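Local coordinates for uncharacterized protein (Parabacteroides distasonis, PDB 4Q34), which is uncharacterised but probably hydrolyses ester bonds as an alpha/beta hydrolase, at residues V181-T189 / V233-I244; T28-V36 / P89-T98. All coordinates share one frame; numbering follows the deposited sequence.

Contact 1: V181-T189 / V233-I244; sequences VGWNTLLKT and VFMEYTKVPIVI
Tyr-237 and Trp-183 join helix 178-185 to the turn between helix 231-234 and strand 242-246. The first helix lies against the mixed central sheet of the alpha/beta hydrolase fold, whose strand 242-246 is reached through the turn. The phenol OH donates to Trp-183 O (2.7 Å), standing 57° out of the carbonyl plane. Leu-187 N bonds to Asn-184 O and not to Trp-183 O, which leaves the tyrosine as a natural donor there. With CG anti to its own carbonyl carbon (chi1 -60°), the tyrosine ring swings toward the helix and also offers CE1 to Trp-183 CB at 3.8 Å. A phenylalanine in its place would probably leave the carbonyl of Trp-183 without this donor. Leu-186 runs alongside the ring, pointing the other way. Its CD2 lies 3.6 Å from Tyr-237 CD1, while CD1 meets Val-240 CG2 tip to tip. Leu-187 crosses the phenol at about a right angle, its CD1 3.5 Å from Tyr-237 OH. Farther in, the indole reaches the sheet, CH2 lying 4.1 Å from Ile-242 CG2; the branched isoleucine suits a strand and presents a methyl to the broad ring. Trp-272 of helix 257-277 also meets the indole. The chemistry implies an apolar seam between helix and strand, with a single hydrogen bond between the two segments anchoring the buried phenol within it.

Contact 2: T28-V36 / P89-T98; sequences TFHGDHAYV and PRRGNAGRGT
Asp-32 and Gly-97 bring their backbones to a CA spacing of 4.7 Å, where Asp-32 N donates to the carbonyl of Arg-96, a residue at the centre of an inverse gamma turn. The site lies in the alpha/beta hydrolase fold, at the break in strand 28-41 and in the loop after strand 83-87. Gly-31 suits the approach, since a CB there would clash with Arg-96 O. Asp-32 adopts a positive phi of 68°, and its carboxylate is gripped by four bonds. Arg-90 comes side-on, NE to OD1 and NH2 to OD2 (both 2.9 Å), from one face of the carboxylate; Thr-98 N and OG1 reach the same two oxygens from the opposite face, OG1 to OD2 at 2.7 Å. Such bonding probably favours the charged form of the acid. Arg-90 NH1 goes on to Glu-99 and Thr-150. Arg-96, CG anti to its backbone N (chi1 -173°) and extended to NE, lays its guanidinium flat on Phe-29, centres 4.1 Å apart and planes at 23°. NE donates to His-30 O, and NH2 pairs with Glu-109 of the second subunit, tying the contact to the dimer interface. Small Ala-94 lets the chains close up near Tyr-35. Water 1 joins His-33, which also partners Arg-142 of the second subunit, to the loop: it lies 3.0 Å from His-33 NE2 and accepts from Arg-96 N at 3.2 Å.

From the N terminus, three strands lead into strand 28-41, and contact 2 closes the loop that runs through strand 49-52, helix 72-78 and strand 83-87 back to 89-98. Later the chain passes through helix 153-167 and strand 170-175 into segment 181-189, and contact 1 closes when, having passed strands 192-198, 204-207 and 226-229, it returns at helix 231-234 and strand 242-246. The two loops are in series, neither nested nor crossed. The contact centres lie 25 Å apart, yet both reach the same mixed sheet: contact 2 at the antiparallel strand 28-41, contact 1 at the parallel strand 242-246. Helix 153-167 touches both, meeting Ala-34 and Pro-89 in one and Asn-184 and Lys-188 in the other.

Contact 1: V181-T189 / V233-I244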
loop_
_atom_site.group_PDB
_atom_site.type_symbol
_atom_site.label_atom_id
_atom_site.label_comp_id
_atom_site.label_asym_id
_atom_site.label_seq_id
_atom_site.Cartn_x
_atom_site.Cartn_y
_atom_site.Cartn_z
ATOM N N VAL A 181 -11.460 3.996 -16.131
ATOM C CA VAL A 181 -11.678 4.636 -14.833
ATOM C C VAL A 181 -11.623 6.154 -15.024
ATOM O O VAL A 181 -12.480 6.858 -14.561
ATOM C CB VAL A 181 -10.728 4.129 -13.743
ATOM C CG1 VAL A 181 -10.869 4.935 -12.480
ATOM C CG2 VAL A 181 -10.987 2.644 -13.483
ATOM N N GLY A 182 -10.585 6.624 -15.716
ATOM C CA GLY A 182 -10.433 8.010 -16.100
ATOM C C GLY A 182 -11.627 8.554 -16.870
ATOM O O GLY A 182 -12.165 9.631 -16.532
ATOM N N TRP A 183 -12.097 7.807 -17.875
ATOM C CA TRP A 183 -13.180 8.300 -18.715
ATOM C C TRP A 183 -14.456 8.448 -17.881
ATOM O O TRP A 183 -15.202 9.403 -18.081
ATOM C CB TRP A 183 -13.449 7.459 -19.966
ATOM C CG TRP A 183 -12.264 7.025 -20.749
ATOM C CD1 TRP A 183 -12.099 5.809 -21.306
ATOM C CD2 TRP A 183 -11.083 7.780 -21.084
ATOM N NE1 TRP A 183 -10.895 5.729 -21.958
ATOM C CE2 TRP A 183 -10.244 6.927 -21.819
ATOM C CE3 TRP A 183 -10.623 9.066 -20.795
ATOM C CZ2 TRP A 183 -8.989 7.320 -22.291
ATOM C CZ3 TRP A 183 -9.398 9.468 -21.295
ATOM C CH2 TRP A 183 -8.576 8.590 -22.006
ATOM N N ASN A 184 -14.658 7.546 -16.928
ATOM C CA ASN A 184 -15.803 7.605 -16.028
ATOM C C ASN A 184 -15.689 8.758 -15.001
ATOM O O ASN A 184 -16.680 9.448 -14.702
ATOM C CB ASN A 184 -15.999 6.250 -15.316
ATOM C CG ASN A 184 -16.761 5.244 -16.161
ATOM O OD1 ASN A 184 -17.964 5.316 -16.248
ATOM N ND2 ASN A 184 -16.062 4.346 -16.831
ATOM N N THR A 185 -14.496 8.931 -14.461
ATOM C CA THR A 185 -14.267 9.910 -13.407
ATOM C C THR A 185 -14.519 11.329 -13.961
ATOM O O THR A 185 -15.039 12.206 -13.232
ATOM C CB THR A 185 -12.861 9.784 -12.848
ATOM O OG1 THR A 185 -12.602 8.440 -12.459
ATOM C CG2 THR A 185 -12.670 10.690 -11.628
ATOM N N LEU A 186 -14.180 11.571 -15.229
ATOM C CA LEU A 186 -14.381 12.866 -15.841
ATOM C C LEU A 186 -15.845 13.355 -15.744
ATOM O O LEU A 186 -16.116 14.556 -15.622
ATOM C CB LEU A 186 -13.884 12.847 -17.307
ATOM C CG LEU A 186 -13.879 14.201 -18.038
ATOM C CD1 LEU A 186 -12.811 15.117 -17.457
ATOM C CD2 LEU A 186 -13.624 14.039 -19.535
ATOM N N LEU A 187 -16.791 12.415 -15.761
ATOM C CA LEU A 187 -18.202 12.697 -15.766
ATOM C C LEU A 187 -18.725 12.954 -14.368
ATOM O O LEU A 187 -19.920 13.213 -14.195
ATOM C CB LEU A 187 -18.948 11.484 -16.331
ATOM C CG LEU A 187 -18.473 11.032 -17.726
ATOM C CD1 LEU A 187 -19.358 9.870 -18.140
ATOM C CD2 LEU A 187 -18.581 12.164 -18.729
ATOM N N LYS A 188 -17.839 12.891 -13.366
ATOM C CA LYS A 188 -18.213 12.918 -11.947
ATOM C C LYS A 188 -17.573 13.994 -11.112
ATOM O O LYS A 188 -17.844 14.071 -9.920
ATOM C CB LYS A 188 -17.781 11.602 -11.277
ATOM C CG LYS A 188 -18.484 10.427 -11.829
ATOM C CD LYS A 188 -18.078 9.175 -11.085
ATOM C CE LYS A 188 -18.984 8.118 -11.612
ATOM N NZ LYS A 188 -18.885 6.845 -10.906
ATOM N N THR A 189 -16.707 14.791 -11.714
ATOM C CA THR A 189 -16.019 15.845 -10.997
ATOM C C THR A 189 -15.732 16.973 -11.967
ATOM O O THR A 189 -15.573 16.731 -13.162
ATOM C CB THR A 189 -14.730 15.325 -10.344
ATOM O OG1 THR A 189 -14.090 16.403 -9.645
ATOM C CG2 THR A 189 -13.722 14.831 -11.370
ATOM N N VAL A 233 -22.928 13.246 -23.483
ATOM C CA VAL A 233 -21.894 12.641 -22.672
ATOM C C VAL A 233 -20.581 12.573 -23.483
ATOM O O VAL A 233 -19.518 12.924 -22.980
ATOM C CB VAL A 233 -22.340 11.267 -22.158
ATOM C CG1 VAL A 233 -21.213 10.569 -21.449
ATOM C CG2 VAL A 233 -23.526 11.445 -21.214
ATOM N N PHE A 234 -20.695 12.155 -24.730
ATOM C CA PHE A 234 -19.523 12.137 -25.628
ATOM C C PHE A 234 -18.876 13.510 -25.682
ATOM O O PHE A 234 -17.648 13.603 -25.622
ATOM C CB PHE A 234 -19.927 11.671 -27.016
ATOM C CG PHE A 234 -18.763 11.550 -27.981
ATOM C CD1 PHE A 234 -17.797 10.566 -27.783
ATOM C CD2 PHE A 234 -18.647 12.412 -29.073
ATOM C CE1 PHE A 234 -16.747 10.416 -28.662
ATOM C CE2 PHE A 234 -17.568 12.273 -29.968
ATOM C CZ PHE A 234 -16.639 11.276 -29.750
HETATM N N MSE A 235 -19.695 14.569 -25.733
HETATM C CA MSE A 235 -19.153 15.941 -25.801
HETATM C C MSE A 235 -18.353 16.318 -24.582
HETATM O O MSE A 235 -17.524 17.240 -24.644
HETATM C CB MSE A 235 -20.243 17.008 -26.012
HETATM C CG MSE A 235 -20.960 16.845 -27.341
HETATM SE SE MSE A 235 -19.786 17.171 -28.920
HETATM C CE MSE A 235 -19.149 18.965 -28.364
ATOM N N GLU A 236 -18.575 15.651 -23.445
ATOM C CA GLU A 236 -17.774 15.961 -22.255
ATOM C C GLU A 236 -16.291 15.697 -22.471
ATOM O O GLU A 236 -15.469 16.402 -21.898
ATOM C CB GLU A 236 -18.272 15.253 -20.966
ATOM C CG GLU A 236 -19.771 15.303 -20.686
ATOM C CD GLU A 236 -20.307 16.635 -20.205
ATOM O OE1 GLU A 236 -19.508 17.599 -20.078
ATOM O OE2 GLU A 236 -21.551 16.698 -19.960
ATOM N N TYR A 237 -15.922 14.768 -23.379
ATOM C CA TYR A 237 -14.530 14.433 -23.608
ATOM C C TYR A 237 -13.808 15.453 -24.518
ATOM O O TYR A 237 -12.635 15.282 -24.804
ATOM C CB TYR A 237 -14.410 13.006 -24.176
ATOM C CG TYR A 237 -14.999 12.021 -23.176
ATOM C CD1 TYR A 237 -14.270 11.622 -22.082
ATOM C CD2 TYR A 237 -16.272 11.506 -23.329
ATOM C CE1 TYR A 237 -14.815 10.784 -21.103
ATOM C CE2 TYR A 237 -16.811 10.658 -22.388
ATOM C CZ TYR A 237 -16.086 10.299 -21.276
ATOM O OH TYR A 237 -16.637 9.412 -20.353
ATOM N N THR A 238 -14.548 16.476 -24.980
ATOM C CA THR A 238 -13.984 17.561 -25.753
ATOM C C THR A 238 -13.507 18.679 -24.864
ATOM O O THR A 238 -12.954 19.639 -25.385
ATOM C CB THR A 238 -14.967 18.189 -26.783
ATOM O OG1 THR A 238 -16.020 18.916 -26.109
ATOM C CG2 THR A 238 -15.547 17.137 -27.744
ATOM N N LYS A 239 -13.798 18.605 -23.569
ATOM C CA LYS A 239 -13.711 19.782 -22.702
ATOM C C LYS A 239 -12.379 19.931 -21.952
ATOM O O LYS A 239 -12.149 20.970 -21.356
ATOM C CB LYS A 239 -14.882 19.754 -21.711
ATOM C CG LYS A 239 -16.229 20.009 -22.417
ATOM C CD LYS A 239 -17.386 19.915 -21.446
ATOM C CE LYS A 239 -18.714 19.947 -22.188
ATOM N NZ LYS A 239 -19.846 19.949 -21.229
ATOM N N VAL A 240 -11.521 18.915 -21.990
ATOM C CA VAL A 240 -10.189 18.979 -21.366
ATOM C C VAL A 240 -9.185 18.375 -22.318
ATOM O O VAL A 240 -9.516 17.478 -23.124
ATOM C CB VAL A 240 -10.115 18.208 -20.034
ATOM C CG1 VAL A 240 -11.134 18.753 -19.061
ATOM C CG2 VAL A 240 -10.333 16.715 -20.251
ATOM N N PRO A 241 -7.943 18.835 -22.236
ATOM C CA PRO A 241 -6.932 18.166 -23.050
ATOM C C PRO A 241 -6.660 16.736 -22.625
ATOM O O PRO A 241 -6.590 16.421 -21.430
ATOM C CB PRO A 241 -5.649 19.000 -22.840
ATOM C CG PRO A 241 -5.978 20.033 -21.867
ATOM C CD PRO A 241 -7.408 19.934 -21.411
ATOM N N ILE A 242 -6.534 15.848 -23.621
ATOM C CA ILE A 242 -6.245 14.458 -23.376
ATOM C C ILE A 242 -5.074 14.014 -24.254
ATOM O O ILE A 242 -5.018 14.383 -25.423
ATOM C CB ILE A 242 -7.476 13.593 -23.695
ATOM C CG1 ILE A 242 -8.641 13.972 -22.779
ATOM C CG2 ILE A 242 -7.162 12.115 -23.573
ATOM C CD1 ILE A 242 -9.970 13.328 -23.117
ATOM N N VAL A 243 -4.136 13.291 -23.641
ATOM C CA VAL A 243 -3.044 12.639 -24.391
ATOM C C VAL A 243 -3.055 11.135 -24.061
ATOM O O VAL A 243 -3.294 10.735 -22.950
ATOM C CB VAL A 243 -1.655 13.329 -24.171
ATOM C CG1 VAL A 243 -1.171 13.165 -22.726
ATOM C CG2 VAL A 243 -0.594 12.748 -25.103
ATOM N N ILE A 244 -2.768 10.325 -25.071
ATOM C CA ILE A 244 -2.756 8.877 -24.969
ATOM C C ILE A 244 -1.437 8.388 -25.555
ATOM O O ILE A 244 -1.087 8.817 -26.654
ATOM C CB ILE A 244 -3.943 8.298 -25.738
ATOM C CG1 ILE A 244 -5.253 8.658 -25.009
ATOM C CG2 ILE A 244 -3.849 6.783 -25.841
ATOM C CD1 ILE A 244 -6.459 8.586 -25.911
#

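Contact 2: T28-V36 / P89-T98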
loop_
_atom_site.group_PDB
_atom_site.type_symbol
_atom_site.label_atom_id
_atom_site.label_comp_id
_atom_site.label_asym_id
_atom_site.label_seq_id
_atom_site.Cartn_x
_atom_site.Cartn_y
_atom_site.Cartn_z
ATOM N N THR A 28 -21.915 -0.881 11.472
ATOM C CA THR A 28 -21.377 -0.371 10.201
ATOM C C THR A 28 -20.277 -1.205 9.600
ATOM O O THR A 28 -19.524 -1.896 10.302
ATOM C CB THR A 28 -20.845 1.072 10.370
ATOM O OG1 THR A 28 -19.845 1.120 11.414
ATOM C CG2 THR A 28 -22.004 1.970 10.722
ATOM N N PHE A 29 -20.155 -1.114 8.288
ATOM C CA PHE A 29 -18.968 -1.588 7.625
ATOM C C PHE A 29 -18.518 -0.584 6.588
ATOM O O PHE A 29 -19.178 -0.382 5.569
ATOM C CB PHE A 29 -19.206 -2.970 6.995
ATOM C CG PHE A 29 -17.971 -3.557 6.410
ATOM C CD1 PHE A 29 -17.616 -3.232 5.112
ATOM C CD2 PHE A 29 -17.127 -4.365 7.178
ATOM C CE1 PHE A 29 -16.496 -3.743 4.549
ATOM C CE2 PHE A 29 -15.938 -4.858 6.594
ATOM C CZ PHE A 29 -15.664 -4.558 5.288
ATOM N N HIS A 30 -17.396 0.053 6.866
ATOM C CA HIS A 30 -16.790 1.014 5.975
ATOM C C HIS A 30 -15.839 0.354 4.987
ATOM O O HIS A 30 -14.756 -0.095 5.368
ATOM C CB HIS A 30 -15.994 2.037 6.770
ATOM C CG HIS A 30 -16.823 2.919 7.638
ATOM N ND1 HIS A 30 -17.496 2.447 8.740
ATOM C CD2 HIS A 30 -17.084 4.249 7.574
ATOM C CE1 HIS A 30 -18.154 3.447 9.316
ATOM N NE2 HIS A 30 -17.932 4.549 8.617
ATOM N N GLY A 31 -16.225 0.350 3.719
ATOM C CA GLY A 31 -15.405 -0.244 2.644
ATOM C C GLY A 31 -15.499 0.477 1.322
ATOM O O GLY A 31 -16.226 1.459 1.167
ATOM N N ASP A 32 -14.797 -0.044 0.327
ATOM C CA ASP A 32 -14.827 0.489 -1.038
ATOM C C ASP A 32 -14.189 1.903 -1.261
ATOM O O ASP A 32 -14.378 2.516 -2.300
ATOM C CB ASP A 32 -16.245 0.399 -1.649
ATOM C CG ASP A 32 -16.615 -1.034 -2.088
ATOM O OD1 ASP A 32 -15.745 -1.959 -2.052
ATOM O OD2 ASP A 32 -17.804 -1.223 -2.462
ATOM N N HIS A 33 -13.414 2.374 -0.288
ATOM C CA HIS A 33 -12.616 3.602 -0.410
ATOM C C HIS A 33 -11.396 3.280 -1.242
ATOM O O HIS A 33 -11.019 2.101 -1.431
ATOM C CB HIS A 33 -12.165 4.068 0.975
ATOM C CG HIS A 33 -11.585 2.951 1.789
ATOM N ND1 HIS A 33 -12.378 2.087 2.512
ATOM C CD2 HIS A 33 -10.314 2.475 1.901
ATOM C CE1 HIS A 33 -11.616 1.157 3.066
ATOM N NE2 HIS A 33 -10.363 1.375 2.714
ATOM N N ALA A 34 -10.725 4.318 -1.710
ATOM C CA ALA A 34 -9.365 4.185 -2.235
ATOM C C ALA A 34 -8.410 4.539 -1.109
ATOM O O ALA A 34 -8.801 5.267 -0.158
ATOM C CB ALA A 34 -9.149 5.139 -3.409
ATOM N N TYR A 35 -7.153 4.098 -1.249
ATOM C CA TYR A 35 -6.078 4.510 -0.380
ATOM C C TYR A 35 -5.151 5.422 -1.177
ATOM O O TYR A 35 -4.875 5.151 -2.331
ATOM C CB TYR A 35 -5.287 3.332 0.163
ATOM C CG TYR A 35 -3.938 3.710 0.761
ATOM C CD1 TYR A 35 -2.815 3.726 -0.023
ATOM C CD2 TYR A 35 -3.799 4.018 2.102
ATOM C CE1 TYR A 35 -1.563 4.041 0.503
ATOM C CE2 TYR A 35 -2.558 4.344 2.652
ATOM C CZ TYR A 35 -1.432 4.342 1.841
ATOM O OH TYR A 35 -0.191 4.666 2.340
ATOM N N VAL A 36 -4.714 6.509 -0.560
ATOM C CA VAL A 36 -3.894 7.512 -1.235
ATOM C C VAL A 36 -2.648 7.839 -0.411
ATOM O O VAL A 36 -2.731 8.077 0.790
ATOM C CB VAL A 36 -4.721 8.813 -1.414
ATOM C CG1 VAL A 36 -3.888 9.874 -2.137
ATOM C CG2 VAL A 36 -6.013 8.499 -2.130
ATOM N N PRO A 89 -10.276 1.369 -4.979
ATOM C CA PRO A 89 -11.156 0.461 -4.204
ATOM C C PRO A 89 -10.899 -1.005 -4.525
ATOM O O PRO A 89 -10.771 -1.384 -5.691
ATOM C CB PRO A 89 -12.548 0.885 -4.650
ATOM C CG PRO A 89 -12.395 2.331 -4.940
ATOM C CD PRO A 89 -11.086 2.342 -5.713
ATOM N N ARG A 90 -10.872 -1.806 -3.463
ATOM C CA ARG A 90 -10.734 -3.272 -3.519
ATOM C C ARG A 90 -9.358 -3.772 -3.942
ATOM O O ARG A 90 -9.221 -4.922 -4.284
ATOM C CB ARG A 90 -11.808 -3.883 -4.426
ATOM C CG ARG A 90 -13.196 -3.412 -4.064
ATOM C CD ARG A 90 -14.254 -3.812 -5.094
ATOM N NE ARG A 90 -15.567 -3.357 -4.640
ATOM C CZ ARG A 90 -16.691 -3.391 -5.366
ATOM N NH1 ARG A 90 -16.681 -3.867 -6.616
ATOM N NH2 ARG A 90 -17.840 -2.973 -4.822
ATOM N N ARG A 91 -8.357 -2.897 -3.930
ATOM C CA ARG A 91 -7.019 -3.227 -4.394
ATOM C C ARG A 91 -5.952 -2.860 -3.351
ATOM O O ARG A 91 -5.893 -1.711 -2.837
ATOM C CB ARG A 91 -6.734 -2.508 -5.696
ATOM C CG ARG A 91 -5.540 -3.041 -6.455
ATOM C CD ARG A 91 -5.765 -4.426 -7.072
ATOM N NE ARG A 91 -6.829 -4.481 -8.074
ATOM C CZ ARG A 91 -6.779 -3.996 -9.320
ATOM N NH1 ARG A 91 -5.718 -3.310 -9.789
ATOM N NH2 ARG A 91 -7.834 -4.153 -10.110
ATOM N N GLY A 92 -5.064 -3.792 -3.061
ATOM C CA GLY A 92 -3.891 -3.505 -2.203
ATOM C C GLY A 92 -4.285 -2.984 -0.826
ATOM O O GLY A 92 -5.086 -3.603 -0.174
ATOM N N ASN A 93 -3.732 -1.821 -0.431
ATOM C CA ASN A 93 -4.055 -1.207 0.860
ATOM C C ASN A 93 -5.533 -0.814 0.994
ATOM O O ASN A 93 -6.028 -0.586 2.107
ATOM C CB ASN A 93 -3.204 0.033 1.048
ATOM C CG ASN A 93 -1.728 -0.281 1.292
ATOM O OD1 ASN A 93 -1.345 -1.396 1.605
ATOM N ND2 ASN A 93 -0.894 0.754 1.188
ATOM N N ALA A 94 -6.220 -0.722 -0.147
ATOM C CA ALA A 94 -7.679 -0.489 -0.160
ATOM C C ALA A 94 -8.435 -1.795 -0.280
ATOM O O ALA A 94 -9.496 -1.827 -0.868
ATOM C CB ALA A 94 -8.051 0.456 -1.285
ATOM N N GLY A 95 -7.878 -2.864 0.277
ATOM C CA GLY A 95 -8.484 -4.207 0.191
ATOM C C GLY A 95 -9.777 -4.417 0.914
ATOM O O GLY A 95 -10.420 -5.426 0.704
ATOM N N ARG A 96 -10.176 -3.482 1.769
ATOM C CA ARG A 96 -11.422 -3.575 2.544
ATOM C C ARG A 96 -12.597 -3.217 1.633
ATOM O O ARG A 96 -13.126 -2.100 1.679
ATOM C CB ARG A 96 -11.369 -2.657 3.773
ATOM C CG ARG A 96 -12.561 -2.812 4.720
ATOM C CD ARG A 96 -12.275 -2.024 5.945
ATOM N NE ARG A 96 -13.327 -2.092 6.993
ATOM C CZ ARG A 96 -13.422 -3.005 7.958
ATOM N NH1 ARG A 96 -12.613 -4.048 8.027
ATOM N NH2 ARG A 96 -14.387 -2.898 8.879
ATOM N N GLY A 97 -12.983 -4.178 0.791
ATOM C CA GLY A 97 -14.153 -4.036 -0.085
ATOM C C GLY A 97 -15.409 -4.426 0.650
ATOM O O GLY A 97 -15.348 -4.927 1.760
ATOM N N THR A 98 -16.556 -4.208 0.003
ATOM C CA THR A 98 -17.857 -4.474 0.577
ATOM C C THR A 98 -18.421 -5.835 0.161
ATOM O O THR A 98 -19.525 -6.207 0.605
ATOM C CB THR A 98 -18.844 -3.381 0.150
ATOM O OG1 THR A 98 -18.890 -3.344 -1.285
ATOM C CG2 THR A 98 -18.389 -2.003 0.740
HETATM O O HOH W 1 -8.601 -1.071 3.095
HETATM O O HOH W 2 -11.921 -0.475 -0.863
#